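Long-range contacts in beta-1,4-mannanase (Cellulomonas fimi, PDB 2BVY), which probably hydrolyses internal beta-1,4-mannosidic bonds of mannans through the family 26 glycoside hydrolase (clan GH-A) barrel contained in this fragment: residues S122-S127 with S179-G184; E115-G120 with G128-A133. All blocks are in the same frame, centred on the assembly; numbering follows the deposited sequence.

Contact 1: S122-S127 with S179-G184; sequences SFYDTS and SWFWWG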
ATOM      1  N   SER A 122      10.683  11.239 -12.183  1.00 33.77           N
ATOM      2  CA  SER A 122      10.145  10.870 -10.874  1.00 33.49           C
ATOM      3  C   SER A 122       8.772  10.215 -10.959  1.00 31.78           C
ATOM      4  O   SER A 122       8.255   9.967 -12.045  1.00 32.47           O
ATOM      5  CB  SER A 122      10.033  12.109  -9.989  1.00 34.47           C
ATOM      6  OG  SER A 122       9.028  12.969 -10.498  1.00 38.05           O
ATOM      7  N   PHE A 123       8.184   9.946  -9.797  1.00 30.95           N
ATOM      8  CA  PHE A 123       6.865   9.335  -9.724  1.00 30.74           C
ATOM      9  C   PHE A 123       5.807  10.278 -10.294  1.00 31.10           C
ATOM     10  O   PHE A 123       4.736   9.840 -10.701  1.00 31.36           O
ATOM     11  CB  PHE A 123       6.522   8.991  -8.274  1.00 29.69           C
ATOM     12  CG  PHE A 123       6.823  10.096  -7.305  1.00 28.03           C
ATOM     13  CD1 PHE A 123       8.087  10.212  -6.736  1.00 27.94           C
ATOM     14  CD2 PHE A 123       5.854  11.041  -6.990  1.00 27.89           C
ATOM     15  CE1 PHE A 123       8.387  11.249  -5.869  1.00 27.74           C
ATOM     16  CE2 PHE A 123       6.138  12.085  -6.122  1.00 29.19           C
ATOM     17  CZ  PHE A 123       7.410  12.193  -5.559  1.00 29.66           C
ATOM     18  N   TYR A 124       6.116  11.571 -10.320  1.00 32.96           N
ATOM     19  CA  TYR A 124       5.198  12.579 -10.853  1.00 35.32           C
ATOM     20  C   TYR A 124       5.247  12.659 -12.375  1.00 35.56           C
ATOM     21  O   TYR A 124       4.349  13.230 -12.994  1.00 36.78           O
ATOM     22  CB  TYR A 124       5.514  13.966 -10.288  1.00 37.63           C
ATOM     23  CG  TYR A 124       4.992  14.223  -8.899  1.00 41.52           C
ATOM     24  CD1 TYR A 124       3.702  13.832  -8.529  1.00 43.43           C
ATOM     25  CD2 TYR A 124       5.765  14.915  -7.966  1.00 44.02           C
ATOM     26  CE1 TYR A 124       3.195  14.127  -7.261  1.00 45.02           C
ATOM     27  CE2 TYR A 124       5.269  15.216  -6.700  1.00 45.18           C
ATOM     28  CZ  TYR A 124       3.984  14.821  -6.352  1.00 46.06           C
ATOM     29  OH  TYR A 124       3.501  15.118  -5.094  1.00 47.34           O
ATOM     30  N   ASP A 125       6.302  12.117 -12.980  1.00 34.05           N
ATOM     31  CA  ASP A 125       6.404  12.132 -14.434  1.00 33.06           C
ATOM     32  C   ASP A 125       5.419  11.095 -14.954  1.00 32.90           C
ATOM     33  O   ASP A 125       5.632   9.891 -14.797  1.00 33.17           O
ATOM     34  CB  ASP A 125       7.819  11.768 -14.884  1.00 33.83           C
ATOM     35  CG  ASP A 125       7.980  11.825 -16.390  1.00 34.88           C
ATOM     36  OD1 ASP A 125       6.966  12.008 -17.092  1.00 38.22           O
ATOM     37  OD2 ASP A 125       9.117  11.687 -16.878  1.00 37.06           O
ATOM     38  N   THR A 126       4.340  11.557 -15.573  1.00 33.45           N
ATOM     39  CA  THR A 126       3.333  10.639 -16.072  1.00 32.53           C
ATOM     40  C   THR A 126       3.476  10.260 -17.537  1.00 34.25           C
ATOM     41  O   THR A 126       2.662   9.503 -18.062  1.00 34.91           O
ATOM     42  CB  THR A 126       1.917  11.190 -15.824  1.00 32.86           C
ATOM     43  OG1 THR A 126       1.764  12.452 -16.483  1.00 32.57           O
ATOM     44  CG2 THR A 126       1.675  11.367 -14.332  1.00 31.64           C
ATOM     45  N   SER A 127       4.501  10.778 -18.209  1.00 34.53           N
ATOM     46  CA  SER A 127       4.702  10.421 -19.613  1.00 34.78           C
ATOM     47  C   SER A 127       5.382   9.056 -19.646  1.00 33.24           C
ATOM     48  O   SER A 127       5.738   8.513 -18.603  1.00 33.72           O
ATOM     49  CB  SER A 127       5.595  11.452 -20.314  1.00 35.15           C
ATOM     50  OG  SER A 127       6.927  11.402 -19.826  1.00 35.13           O
ATOM     51  N   SER A 179      -4.660  10.754 -11.417  1.00 27.95           N
ATOM     52  CA  SER A 179      -3.619  10.611 -12.431  1.00 29.02           C
ATOM     53  C   SER A 179      -2.352  11.435 -12.224  1.00 29.72           C
ATOM     54  O   SER A 179      -1.696  11.794 -13.197  1.00 33.11           O
ATOM     55  CB  SER A 179      -4.194  10.930 -13.814  1.00 28.93           C
ATOM     56  OG  SER A 179      -5.207  10.005 -14.178  1.00 26.11           O
ATOM     57  N   TRP A 180      -1.997  11.740 -10.980  1.00 29.32           N
ATOM     58  CA  TRP A 180      -0.775  12.500 -10.730  1.00 29.11           C
ATOM     59  C   TRP A 180       0.454  11.592 -10.651  1.00 28.57           C
ATOM     60  O   TRP A 180       1.586  12.071 -10.652  1.00 27.97           O
ATOM     61  CB  TRP A 180      -0.904  13.354  -9.458  1.00 29.93           C
ATOM     62  CG  TRP A 180      -1.616  12.695  -8.343  1.00 33.04           C
ATOM     63  CD1 TRP A 180      -1.085  11.858  -7.403  1.00 35.98           C
ATOM     64  CD2 TRP A 180      -3.016  12.770  -8.069  1.00 34.72           C
ATOM     65  NE1 TRP A 180      -2.069  11.402  -6.560  1.00 35.55           N
ATOM     66  CE2 TRP A 180      -3.267  11.946  -6.947  1.00 36.07           C
ATOM     67  CE3 TRP A 180      -4.088  13.453  -8.663  1.00 33.36           C
ATOM     68  CZ2 TRP A 180      -4.554  11.785  -6.403  1.00 36.23           C
ATOM     69  CZ3 TRP A 180      -5.369  13.296  -8.122  1.00 34.96           C
ATOM     70  CH2 TRP A 180      -5.588  12.466  -7.004  1.00 34.96           C
ATOM     71  N   PHE A 181       0.224  10.280 -10.578  1.00 27.29           N
ATOM     72  CA  PHE A 181       1.314   9.303 -10.543  1.00 26.61           C
ATOM     73  C   PHE A 181       1.253   8.522 -11.856  1.00 25.76           C
ATOM     74  O   PHE A 181       0.171   8.353 -12.430  1.00 23.73           O
ATOM     75  CB  PHE A 181       1.155   8.326  -9.366  1.00 27.10           C
ATOM     76  CG  PHE A 181       1.272   8.969  -8.009  1.00 26.71           C
ATOM     77  CD1 PHE A 181       2.206   9.977  -7.773  1.00 25.53           C
ATOM     78  CD2 PHE A 181       0.489   8.521  -6.951  1.00 25.71           C
ATOM     79  CE1 PHE A 181       2.358  10.525  -6.505  1.00 26.55           C
ATOM     80  CE2 PHE A 181       0.633   9.065  -5.670  1.00 27.43           C
ATOM     81  CZ  PHE A 181       1.566  10.064  -5.446  1.00 25.43           C
ATOM     82  N   TRP A 182       2.392   8.028 -12.337  1.00 24.94           N
ATOM     83  CA  TRP A 182       2.356   7.307 -13.602  1.00 24.14           C
ATOM     84  C   TRP A 182       1.590   5.989 -13.554  1.00 25.21           C
ATOM     85  O   TRP A 182       1.318   5.400 -14.595  1.00 26.89           O
ATOM     86  CB  TRP A 182       3.764   7.104 -14.177  1.00 22.29           C
ATOM     87  CG  TRP A 182       4.744   6.374 -13.308  1.00 18.58           C
ATOM     88  CD1 TRP A 182       5.754   6.923 -12.580  1.00 17.11           C
ATOM     89  CD2 TRP A 182       4.849   4.956 -13.139  1.00 15.97           C
ATOM     90  NE1 TRP A 182       6.495   5.935 -11.971  1.00 19.22           N
ATOM     91  CE2 TRP A 182       5.960   4.717 -12.298  1.00 15.62           C
ATOM     92  CE3 TRP A 182       4.115   3.863 -13.620  1.00 17.34           C
ATOM     93  CZ2 TRP A 182       6.359   3.428 -11.925  1.00 16.41           C
ATOM     94  CZ3 TRP A 182       4.509   2.576 -13.253  1.00 15.86           C
ATOM     95  CH2 TRP A 182       5.625   2.370 -12.411  1.00 17.65           C
ATOM     96  N   TRP A 183       1.223   5.521 -12.361  1.00 25.49           N
ATOM     97  CA  TRP A 183       0.437   4.291 -12.269  1.00 23.61           C
ATOM     98  C   TRP A 183      -1.035   4.651 -12.048  1.00 24.55           C
ATOM     99  O   TRP A 183      -1.843   3.807 -11.632  1.00 25.68           O
ATOM    100  CB  TRP A 183       0.946   3.398 -11.128  1.00 24.06           C
ATOM    101  CG  TRP A 183       1.010   4.071  -9.778  1.00 25.15           C
ATOM    102  CD1 TRP A 183      -0.003   4.179  -8.861  1.00 22.65           C
ATOM    103  CD2 TRP A 183       2.149   4.716  -9.198  1.00 22.34           C
ATOM    104  NE1 TRP A 183       0.443   4.849  -7.745  1.00 23.92           N
ATOM    105  CE2 TRP A 183       1.758   5.188  -7.923  1.00 22.92           C
ATOM    106  CE3 TRP A 183       3.465   4.940  -9.633  1.00 24.29           C
ATOM    107  CZ2 TRP A 183       2.635   5.875  -7.071  1.00 22.39           C
ATOM    108  CZ3 TRP A 183       4.340   5.624  -8.790  1.00 23.40           C
ATOM    109  CH2 TRP A 183       3.915   6.085  -7.517  1.00 23.98           C
ATOM    110  N   GLY A 184      -1.364   5.909 -12.351  1.00 23.01           N
ATOM    111  CA  GLY A 184      -2.713   6.428 -12.196  1.00 23.33           C
ATOM    112  C   GLY A 184      -3.744   5.985 -13.218  1.00 23.81           C
ATOM    113  O   GLY A 184      -3.427   5.337 -14.223  1.00 23.40           O
TER
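Phe123, Tyr124 and Phe181 form an aromatic cluster between two loops. CE1 of Phe181 is the common point, 3.6 Å from CD2 of Phe123 and 3.8 Å from CE1 of Tyr124. The Phe123 and Phe181 planes are inclined at 69°, whereas Tyr124 and Phe181 run nearly parallel but slid apart, with little overlap. Phe123 also sets CE2 over the centre of the Tyr124 ring and CB 4.0 Å from CH2 of Trp183. Next to the rings, the Trp182 N-H gives a weak hydrogen bond to Phe123 O (3.4 Å), and the Thr126 methyl CG2 lies 3.6 Å from Ser179 O. With chi1 at 58°, Trp182 folds its indole back over its own backbone, bringing CD1 beside Phe123 O.

Within its own loop, Phe181 takes Trp180 CD1 over one ring face and lays its CB over the Trp183 ring. Cutting this side chain back to an alanine is likely to open a gap between Phe123 and Trp180 and leave the Tyr124 ring freer to turn. Second-shell bonds fix the indoles: Trp183 NE1 to His174 O, Trp182 NE1 to Val114 O, and Trp180 NE1 to Glu175, the predicted proton donor.

The cluster thus borders the probable active site, joining the loop between strand 107-111 and helix 130-134 to that between strand 168-171 and helix 190-207.

Contact 2: E115-G120 with G128-A133; sequences ENFVTG and GDTLRA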
ATOM      1  N   GLU A 115      10.131   5.434  -9.149  1.00 28.46           N
ATOM      2  CA  GLU A 115      10.706   6.243 -10.219  1.00 29.44           C
ATOM      3  C   GLU A 115      10.086   5.823 -11.548  1.00 29.42           C
ATOM      4  O   GLU A 115       9.682   4.667 -11.713  1.00 26.94           O
ATOM      5  CB  GLU A 115      12.208   5.998 -10.283  1.00 30.14           C
ATOM      6  CG  GLU A 115      12.549   4.520 -10.447  1.00 35.60           C
ATOM      7  CD  GLU A 115      14.044   4.253 -10.394  1.00 41.04           C
ATOM      8  OE1 GLU A 115      14.776   4.834 -11.228  1.00 43.34           O
ATOM      9  OE2 GLU A 115      14.486   3.466  -9.523  1.00 41.23           O
ATOM     10  N   ASN A 116      10.004   6.754 -12.491  1.00 29.94           N
ATOM     11  CA  ASN A 116       9.464   6.432 -13.806  1.00 32.14           C
ATOM     12  C   ASN A 116      10.583   5.695 -14.567  1.00 33.15           C
ATOM     13  O   ASN A 116      11.534   6.317 -15.044  1.00 32.28           O
ATOM     14  CB  ASN A 116       9.069   7.707 -14.558  1.00 30.10           C
ATOM     15  CG  ASN A 116       8.349   7.410 -15.863  1.00 32.07           C
ATOM     16  OD1 ASN A 116       8.786   6.561 -16.641  1.00 30.56           O
ATOM     17  ND2 ASN A 116       7.240   8.109 -16.110  1.00 30.48           N
ATOM     18  N   PHE A 117      10.466   4.372 -14.658  1.00 33.52           N
ATOM     19  CA  PHE A 117      11.467   3.536 -15.326  1.00 34.57           C
ATOM     20  C   PHE A 117      11.753   3.889 -16.781  1.00 34.98           C
ATOM     21  O   PHE A 117      12.876   3.745 -17.251  1.00 35.20           O
ATOM     22  CB  PHE A 117      11.040   2.076 -15.256  1.00 34.41           C
ATOM     23  CG  PHE A 117      10.908   1.555 -13.859  1.00 34.48           C
ATOM     24  CD1 PHE A 117      12.036   1.354 -13.069  1.00 32.65           C
ATOM     25  CD2 PHE A 117       9.651   1.275 -13.325  1.00 33.11           C
ATOM     26  CE1 PHE A 117      11.914   0.884 -11.772  1.00 32.60           C
ATOM     27  CE2 PHE A 117       9.516   0.805 -12.031  1.00 30.07           C
ATOM     28  CZ  PHE A 117      10.649   0.607 -11.251  1.00 33.76           C
ATOM     29  N   VAL A 118      10.735   4.344 -17.496  1.00 35.40           N
ATOM     30  CA  VAL A 118      10.892   4.683 -18.899  1.00 35.37           C
ATOM     31  C   VAL A 118      11.604   6.009 -19.170  1.00 36.60           C
ATOM     32  O   VAL A 118      12.517   6.071 -19.993  1.00 37.26           O
ATOM     33  CB  VAL A 118       9.518   4.707 -19.600  1.00 34.91           C
ATOM     34  CG1 VAL A 118       9.650   5.262 -21.013  1.00 34.55           C
ATOM     35  CG2 VAL A 118       8.939   3.303 -19.633  1.00 32.22           C
ATOM     36  N   THR A 119      11.197   7.061 -18.474  1.00 36.15           N
ATOM     37  CA  THR A 119      11.775   8.375 -18.696  1.00 36.40           C
ATOM     38  C   THR A 119      12.930   8.728 -17.777  1.00 37.74           C
ATOM     39  O   THR A 119      13.661   9.682 -18.038  1.00 39.49           O
ATOM     40  CB  THR A 119      10.715   9.465 -18.530  1.00 36.45           C
ATOM     41  OG1 THR A 119      10.373   9.580 -17.142  1.00 35.65           O
ATOM     42  CG2 THR A 119       9.471   9.120 -19.330  1.00 33.94           C
ATOM     43  N   GLY A 120      13.102   7.970 -16.703  1.00 37.88           N
ATOM     44  CA  GLY A 120      14.165   8.284 -15.771  1.00 36.46           C
ATOM     45  C   GLY A 120      13.676   9.413 -14.879  1.00 37.11           C
ATOM     46  O   GLY A 120      14.410   9.914 -14.024  1.00 38.38           O
ATOM     47  N   GLY A 128       5.552   8.497 -20.838  1.00 33.95           N
ATOM     48  CA  GLY A 128       6.227   7.214 -20.953  1.00 32.94           C
ATOM     49  C   GLY A 128       5.377   5.957 -21.001  1.00 33.15           C
ATOM     50  O   GLY A 128       5.887   4.893 -21.369  1.00 32.10           O
ATOM     51  N   ASP A 129       4.101   6.053 -20.624  1.00 32.86           N
ATOM     52  CA  ASP A 129       3.222   4.885 -20.641  1.00 32.28           C
ATOM     53  C   ASP A 129       3.881   3.789 -19.804  1.00 30.36           C
ATOM     54  O   ASP A 129       3.807   2.601 -20.112  1.00 30.80           O
ATOM     55  CB  ASP A 129       3.025   4.429 -22.090  1.00 34.72           C
ATOM     56  CG  ASP A 129       1.926   3.406 -22.241  1.00 37.20           C
ATOM     57  OD1 ASP A 129       0.887   3.523 -21.555  1.00 39.13           O
ATOM     58  OD2 ASP A 129       2.099   2.487 -23.068  1.00 40.81           O
ATOM     59  N   THR A 130       4.521   4.230 -18.727  1.00 30.35           N
ATOM     60  CA  THR A 130       5.261   3.385 -17.796  1.00 29.70           C
ATOM     61  C   THR A 130       4.491   2.266 -17.091  1.00 30.30           C
ATOM     62  O   THR A 130       5.068   1.227 -16.780  1.00 31.15           O
ATOM     63  CB  THR A 130       5.938   4.280 -16.745  1.00 30.89           C
ATOM     64  OG1 THR A 130       6.719   5.269 -17.427  1.00 30.20           O
ATOM     65  CG2 THR A 130       6.840   3.467 -15.813  1.00 27.29           C
ATOM     66  N   LEU A 131       3.203   2.469 -16.827  1.00 29.46           N
ATOM     67  CA  LEU A 131       2.415   1.436 -16.162  1.00 29.03           C
ATOM     68  C   LEU A 131       2.309   0.204 -17.056  1.00 28.79           C
ATOM     69  O   LEU A 131       2.503  -0.926 -16.601  1.00 28.51           O
ATOM     70  CB  LEU A 131       1.009   1.951 -15.830  1.00 28.57           C
ATOM     71  CG  LEU A 131       0.183   1.180 -14.788  1.00 29.47           C
ATOM     72  CD1 LEU A 131      -1.137   1.903 -14.556  1.00 29.06           C
ATOM     73  CD2 LEU A 131      -0.076  -0.233 -15.251  1.00 29.60           C
ATOM     74  N   ARG A 132       1.994   0.417 -18.327  1.00 29.05           N
ATOM     75  CA  ARG A 132       1.872  -0.703 -19.258  1.00 31.29           C
ATOM     76  C   ARG A 132       3.249  -1.282 -19.600  1.00 30.99           C
ATOM     77  O   ARG A 132       3.386  -2.478 -19.823  1.00 30.60           O
ATOM     78  CB  ARG A 132       1.140  -0.261 -20.536  1.00 32.03           C
ATOM     79  CG  ARG A 132      -0.242   0.363 -20.269  1.00 36.11           C
ATOM     80  CD  ARG A 132      -1.100   0.428 -21.531  1.00 36.74           C
ATOM     81  NE  ARG A 132      -2.439   0.953 -21.262  1.00 38.71           N
ATOM     82  CZ  ARG A 132      -2.754   2.246 -21.224  1.00 39.66           C
ATOM     83  NH1 ARG A 132      -1.828   3.172 -21.440  1.00 40.88           N
ATOM     84  NH2 ARG A 132      -4.001   2.614 -20.968  1.00 40.74           N
ATOM     85  N   ALA A 133       4.268  -0.429 -19.617  1.00 31.74           N
ATOM     86  CA  ALA A 133       5.627  -0.873 -19.920  1.00 32.59           C
ATOM     87  C   ALA A 133       6.165  -1.752 -18.797  1.00 32.95           C
ATOM     88  O   ALA A 133       7.038  -2.595 -19.009  1.00 31.37           O
ATOM     89  CB  ALA A 133       6.542   0.343 -20.104  1.00 32.79           C
TER
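An Asx motif, closed by the backbone N of Thr119 on Asn116 OD1, shapes a barrel loop, and its acceptor oxygen also takes the hydroxyl of Thr130, which joins the loop to the start of the short helix 130-134. Thr130 OG1 donates to Asn116 OD1 at 2.6 Å. The bond from Thr119 N to Asn116 OD1 is 3.1 Å long and nearly straight at 169°, and Val118 N adds a weaker one. Neither main donor lies in the amide plane: Thr130 OG1 and Thr119 N approach from opposite faces, so OD1 is gripped from both sides. The amide gets there with CG trans to the backbone N (chi1 -173°), while its ND2 is turned to Asp125 O and Ser127 O, so both ends of this buried group are bonded and its rotation is fixed.

Beside this polar centre, Val118 and Thr130 lie alongside each other, pointing in opposite senses, with Val118 CB 3.6 Å from Thr130 OG1. The two valine methyls go separate ways: CG2 meets Ala133 CB at 3.8 Å and CG1 packs on Gly128 O, also at 3.8 Å. Thr119 CG2 approaches Gly128 CA; a side chain at this glycine would be pressed against both Thr119 and Val118 and, with phi positive, would also crowd the preceding carbonyl.

Around the contact, Thr130 touches Trp182, Arg132 bridges to Glu192 of helix 190-207, and Phe117 reaches Glu143 of helix 141-157. The helix start packs against the loop that leaves strand 107-111.

From the N terminus, the chain leaves strand 107-111 and enters residues 115-120, passes through 122-127, and reaches 128-133 at the start of helix 130-134. Contact 2 closes this excursion locally, with the first half of contact 1 lying inside it. Contact 1 closes a much longer span, its partner 179-184 coming after helix 141-157 and strand 168-171, so the two contacts cross. They also touch: Asp125 probably bonds through OD2 to Thr119 OG1, and Ser127 packs on the same threonine. Together they tie the loops following two neighbouring parallel strands of the barrel to each other and to helix 130-134.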